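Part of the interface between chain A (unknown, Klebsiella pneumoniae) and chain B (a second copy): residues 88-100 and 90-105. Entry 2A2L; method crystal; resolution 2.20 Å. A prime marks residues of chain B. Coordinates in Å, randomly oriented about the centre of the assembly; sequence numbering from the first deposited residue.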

# COMPACT_ATOMS: atom_id res chain seq x y z
N GLN A 88 3.32 -19.39 20.17
CA GLN A 88 1.92 -19.86 20.25
C GLN A 88 1.33 -20.18 18.90
O GLN A 88 1.87 -19.76 17.88
CB GLN A 88 1.03 -18.85 20.97
CG GLN A 88 1.47 -18.52 22.39
CD GLN A 88 1.87 -19.75 23.18
OE1 GLN A 88 1.05 -20.63 23.44
NE2 GLN A 88 3.13 -19.81 23.55
N SER A 89 0.19 -20.88 18.89
CA SER A 89 -0.36 -21.43 17.65
C SER A 89 -0.53 -20.39 16.52
O SER A 89 -0.08 -20.61 15.39
CB SER A 89 -1.69 -22.16 17.92
OG SER A 89 -2.58 -21.32 18.65
N LEU A 90 -1.15 -19.27 16.86
CA LEU A 90 -1.51 -18.25 15.86
C LEU A 90 -0.50 -17.11 15.78
O LEU A 90 -0.83 -16.04 15.29
CB LEU A 90 -2.93 -17.70 16.12
CG LEU A 90 -4.10 -18.66 15.88
CD1 LEU A 90 -5.34 -18.32 16.67
CD2 LEU A 90 -4.46 -18.76 14.41
N TYR A 91 0.74 -17.33 16.22
CA TYR A 91 1.83 -16.36 16.03
C TYR A 91 1.90 -15.94 14.57
O TYR A 91 2.06 -16.77 13.69
CB TYR A 91 3.20 -16.96 16.43
CG TYR A 91 4.39 -15.99 16.29
CD1 TYR A 91 4.34 -14.70 16.85
CD2 TYR A 91 5.56 -16.38 15.63
CE1 TYR A 91 5.42 -13.81 16.73
CE2 TYR A 91 6.67 -15.50 15.53
CZ TYR A 91 6.58 -14.22 16.08
OH TYR A 91 7.63 -13.32 15.97
N GLY A 92 1.79 -14.63 14.32
CA GLY A 92 1.80 -14.09 12.96
C GLY A 92 0.42 -13.72 12.43
O GLY A 92 0.30 -13.15 11.35
N LEU A 93 -0.63 -14.01 13.19
CA LEU A 93 -1.98 -13.52 12.89
C LEU A 93 -2.06 -12.01 12.76
O LEU A 93 -2.91 -11.47 12.02
CB LEU A 93 -2.93 -13.98 13.98
CG LEU A 93 -4.41 -13.72 13.75
CD1 LEU A 93 -4.84 -14.27 12.40
CD2 LEU A 93 -5.21 -14.31 14.87
N GLN A 94 -1.18 -11.32 13.48
CA GLN A 94 -1.17 -9.88 13.58
C GLN A 94 -0.61 -9.22 12.30
O GLN A 94 -0.69 -7.98 12.13
CB GLN A 94 -0.34 -9.47 14.80
CG GLN A 94 1.07 -10.08 14.82
CD GLN A 94 1.13 -11.31 15.69
OE1 GLN A 94 0.36 -12.26 15.49
NE2 GLN A 94 2.03 -11.30 16.68
N LEU A 95 -0.05 -10.06 11.42
CA LEU A 95 0.53 -9.60 10.17
C LEU A 95 -0.44 -9.73 9.01
O LEU A 95 -0.26 -9.12 7.96
CB LEU A 95 1.82 -10.35 9.89
CG LEU A 95 2.91 -9.98 10.91
CD1 LEU A 95 4.09 -10.91 10.76
CD2 LEU A 95 3.36 -8.53 10.71
N THR A 96 -1.51 -10.48 9.21
CA THR A 96 -2.52 -10.68 8.16
C THR A 96 -3.53 -9.55 8.09
O THR A 96 -3.52 -8.65 8.92
CB THR A 96 -3.23 -12.03 8.32
OG1 THR A 96 -4.32 -11.90 9.24
CG2 THR A 96 -2.26 -13.07 8.80
N ASN A 97 -4.35 -9.56 7.04
CA ASN A 97 -5.41 -8.58 6.84
C ASN A 97 -4.97 -7.12 6.86
O ASN A 97 -5.63 -6.28 7.49
CB ASN A 97 -6.51 -8.80 7.85
CG ASN A 97 -7.32 -9.99 7.54
OD1 ASN A 97 -8.24 -9.91 6.74
ND2 ASN A 97 -6.96 -11.13 8.12
N GLN A 98 -3.84 -6.83 6.22
CA GLN A 98 -3.25 -5.50 6.19
C GLN A 98 -2.96 -4.96 7.60
O GLN A 98 -2.97 -3.75 7.83
CB GLN A 98 -4.14 -4.53 5.38
CG GLN A 98 -4.04 -4.67 3.85
CD GLN A 98 -4.39 -6.07 3.36
OE1 GLN A 98 -5.48 -6.59 3.65
NE2 GLN A 98 -3.47 -6.69 2.62
N GLN A 99 -2.68 -5.89 8.52
CA GLN A 99 -2.49 -5.58 9.94
C GLN A 99 -3.71 -4.92 10.61
O GLN A 99 -3.55 -4.10 11.51
CB GLN A 99 -1.19 -4.80 10.16
CG GLN A 99 0.09 -5.50 9.61
CD GLN A 99 0.30 -5.41 8.06
OE1 GLN A 99 0.13 -4.35 7.43
NE2 GLN A 99 0.67 -6.54 7.47
N ARG A 100 -4.92 -5.31 10.22
CA ARG A 100 -6.14 -4.74 10.82
C ARG A 100 -6.51 -5.48 12.08
O ARG A 100 -7.33 -4.98 12.86
CB ARG A 100 -7.34 -4.81 9.86
CG ARG A 100 -7.29 -3.82 8.71
CD ARG A 100 -8.66 -3.68 8.05
NE ARG A 100 -9.50 -2.76 8.81
CZ ARG A 100 -10.79 -2.55 8.56
NH1 ARG A 100 -11.38 -3.20 7.56
NH2 ARG A 100 -11.48 -1.69 9.31
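Chain B 90-105: LYGLQLTNQQRIIIFG

The two stretches meet as irregular loops in a mostly apolar contact, fastened by one weak direct hydrogen bond and one bridging water, with 573 Å² buried over both sides. Neither chain offers a regular helix or strand, so no crossing angle applies. In both copies a type II turn spans residues 90 to 93, closed in chain B by Leu93′ N to Leu90′ O at 3.2 Å, and residues 93-95 have helical phi/psi without the regular bonds. Further along, Gln99′ N bonds Thr96′ O at 2.7 Å and Arg100′ N bonds Asn97′ O at 3.2 Å, and Asn97′, Gln98′ and Gln99′ all have positive phi, near 50 to 60°. Residues 101′ to 104′ then run on as loop.

The CA pairings give the direction: Leu90 lies 6.6 Å from Phe104′, Gly92 6.4 Å from Ile103′ and Leu95 6.3 Å from Gln99′, measured CA to CA. Chain B numbers fall as chain A numbers rise, so the paired segments run in opposite senses.

Phe104′, with 99 Å² covered, is the most deeply covered residue. Its CA-to-CB bond points toward chain A, and chi1 of 45° (p) places the ring along the 89-93 backbone. Tyr91 O approaches the ring edge, near its plane, with 3.1 Å to Phe104′ CD2; Gly92 C also lies at the edge, 3.7 Å from Phe104′ CE2. Ile103′ packs beside it, its CG1 3.7 Å from Tyr91 O and its CD1 4.0 Å from Tyr91 CD2. Here Gly92 matters: an ideal CB would point toward chain B and stand 2.9 Å from Ile103′ CG1, a clash, while the local backbone angles independently call for glycine. Water 1 ties the same region together, donating to Tyr91 O at 2.7 Å and to Ile103′ O at 2.8 Å.

Leu95 anchors the other part of the contact. Its CD1 rests 3.6 Å from Gln94′ CG and its CD2 3.6 Å from Leu95′ CD2, bringing equivalent leucines of the two copies together. Gln94′ is held in place by its own chain, since Gly92′ N donates to Gln94′ OE1 at 2.8 Å. Beyond the leucines, Leu95 O lies 3.7 Å from Gln99′ CB, and Gln99 NE2 donates a weak bond to Gln99′ OE1 (3.3 Å, 139°). That same NE2 of Gln99 also bonds weakly to Leu95 O at 2.8 Å, so the cross-chain link starts from an amide already tethered within chain A.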

# COMPACT_ATOMS: atom_id res chain seq x y z
N LEU B 90 15.69 -17.26 10.33
CA LEU B 90 14.83 -16.61 9.37
C LEU B 90 13.75 -15.76 10.07
O LEU B 90 12.69 -15.51 9.52
CB LEU B 90 14.21 -17.65 8.42
CG LEU B 90 15.12 -18.24 7.34
CD1 LEU B 90 14.42 -19.35 6.63
CD2 LEU B 90 15.44 -17.20 6.34
N TYR B 91 14.02 -15.32 11.30
CA TYR B 91 13.21 -14.28 11.92
C TYR B 91 13.25 -13.02 11.02
O TYR B 91 14.33 -12.55 10.61
CB TYR B 91 13.70 -14.03 13.33
CG TYR B 91 13.07 -12.85 14.07
CD1 TYR B 91 11.74 -12.87 14.45
CD2 TYR B 91 13.83 -11.75 14.41
CE1 TYR B 91 11.18 -11.83 15.12
CE2 TYR B 91 13.28 -10.70 15.10
CZ TYR B 91 11.95 -10.75 15.46
OH TYR B 91 11.40 -9.70 16.14
N GLY B 92 12.07 -12.53 10.65
CA GLY B 92 11.95 -11.35 9.79
C GLY B 92 11.31 -11.69 8.47
O GLY B 92 10.89 -10.81 7.73
N LEU B 93 11.24 -12.98 8.18
CA LEU B 93 10.79 -13.47 6.89
C LEU B 93 9.28 -13.20 6.76
O LEU B 93 8.80 -12.86 5.67
CB LEU B 93 11.11 -14.98 6.72
CG LEU B 93 10.64 -15.69 5.45
CD1 LEU B 93 11.64 -15.60 4.31
CD2 LEU B 93 10.30 -17.12 5.72
N GLN B 94 8.57 -13.32 7.87
CA GLN B 94 7.12 -13.12 7.90
C GLN B 94 6.71 -11.71 7.47
O GLN B 94 5.60 -11.50 7.02
CB GLN B 94 6.58 -13.42 9.31
CG GLN B 94 7.24 -12.64 10.46
CD GLN B 94 8.40 -13.40 11.16
OE1 GLN B 94 9.48 -13.54 10.61
NE2 GLN B 94 8.15 -13.90 12.37
N LEU B 95 7.63 -10.75 7.62
CA LEU B 95 7.47 -9.40 7.13
C LEU B 95 7.80 -9.17 5.65
O LEU B 95 7.49 -8.09 5.14
CB LEU B 95 8.33 -8.45 7.96
CG LEU B 95 8.24 -8.55 9.48
CD1 LEU B 95 9.34 -7.73 10.08
CD2 LEU B 95 6.87 -8.09 10.00
N THR B 96 8.44 -10.12 4.98
CA THR B 96 8.73 -9.96 3.56
C THR B 96 7.49 -10.00 2.70
O THR B 96 6.38 -10.21 3.19
CB THR B 96 9.73 -11.00 2.99
OG1 THR B 96 9.15 -12.31 3.03
CG2 THR B 96 11.06 -10.97 3.71
N ASN B 97 7.69 -9.75 1.41
CA ASN B 97 6.67 -10.00 0.37
C ASN B 97 5.31 -9.47 0.72
O ASN B 97 4.30 -10.18 0.53
CB ASN B 97 6.58 -11.50 0.03
CG ASN B 97 7.80 -11.99 -0.68
OD1 ASN B 97 7.84 -12.01 -1.93
ND2 ASN B 97 8.82 -12.38 0.10
N GLN B 98 5.27 -8.24 1.25
CA GLN B 98 4.01 -7.59 1.59
C GLN B 98 3.15 -8.48 2.51
O GLN B 98 1.93 -8.52 2.40
CB GLN B 98 3.24 -7.20 0.30
CG GLN B 98 3.73 -5.91 -0.32
CD GLN B 98 5.13 -6.03 -0.87
OE1 GLN B 98 5.43 -6.94 -1.65
NE2 GLN B 98 6.01 -5.12 -0.46
N GLN B 99 3.84 -9.20 3.42
CA GLN B 99 3.25 -10.01 4.51
C GLN B 99 2.35 -11.12 4.02
O GLN B 99 1.37 -11.47 4.69
CB GLN B 99 2.53 -9.14 5.55
CG GLN B 99 3.42 -8.15 6.30
CD GLN B 99 3.64 -6.90 5.50
OE1 GLN B 99 2.71 -6.38 4.87
NE2 GLN B 99 4.86 -6.40 5.51
N ARG B 100 2.69 -11.68 2.88
CA ARG B 100 1.92 -12.78 2.28
C ARG B 100 2.46 -14.17 2.67
O ARG B 100 1.79 -15.19 2.44
CB ARG B 100 1.88 -12.65 0.75
CG ARG B 100 1.26 -11.38 0.18
CD ARG B 100 1.02 -11.54 -1.33
NE ARG B 100 0.04 -12.60 -1.63
CZ ARG B 100 -0.19 -13.13 -2.83
NH1 ARG B 100 0.50 -12.73 -3.90
NH2 ARG B 100 -1.10 -14.08 -2.97
N ILE B 101 3.68 -14.23 3.21
CA ILE B 101 4.21 -15.49 3.71
C ILE B 101 3.64 -15.75 5.10
O ILE B 101 4.04 -15.09 6.08
CB ILE B 101 5.74 -15.51 3.85
CG1 ILE B 101 6.44 -15.17 2.53
CG2 ILE B 101 6.18 -16.89 4.33
CD1 ILE B 101 7.92 -15.61 2.48
N ILE B 102 2.70 -16.69 5.17
CA ILE B 102 2.02 -17.04 6.43
C ILE B 102 2.87 -18.08 7.15
O ILE B 102 3.26 -19.08 6.55
CB ILE B 102 0.67 -17.71 6.12
CG1 ILE B 102 -0.27 -16.78 5.35
CG2 ILE B 102 0.09 -18.40 7.37
CD1 ILE B 102 -0.12 -15.30 5.65
N ILE B 103 3.12 -17.87 8.44
CA ILE B 103 4.07 -18.70 9.19
C ILE B 103 3.43 -19.68 10.18
O ILE B 103 4.08 -20.15 11.12
CB ILE B 103 5.12 -17.84 9.91
CG1 ILE B 103 4.45 -16.89 10.92
CG2 ILE B 103 5.95 -17.07 8.87
CD1 ILE B 103 5.40 -15.98 11.69
N PHE B 104 2.16 -20.02 9.96
CA PHE B 104 1.56 -21.08 10.77
C PHE B 104 0.77 -22.01 9.88
O PHE B 104 0.51 -21.71 8.72
CB PHE B 104 0.68 -20.50 11.87
CG PHE B 104 -0.22 -19.40 11.41
CD1 PHE B 104 -1.44 -19.68 10.83
CD2 PHE B 104 0.17 -18.06 11.54
CE1 PHE B 104 -2.29 -18.65 10.40
CE2 PHE B 104 -0.66 -17.03 11.11
CZ PHE B 104 -1.90 -17.33 10.54
N GLY B 105 0.39 -23.15 10.45
CA GLY B 105 -0.08 -24.26 9.64
C GLY B 105 -1.40 -24.02 8.93
O GLY B 105 -2.33 -23.41 9.49
O HOH W 1 3.27 -19.15 13.63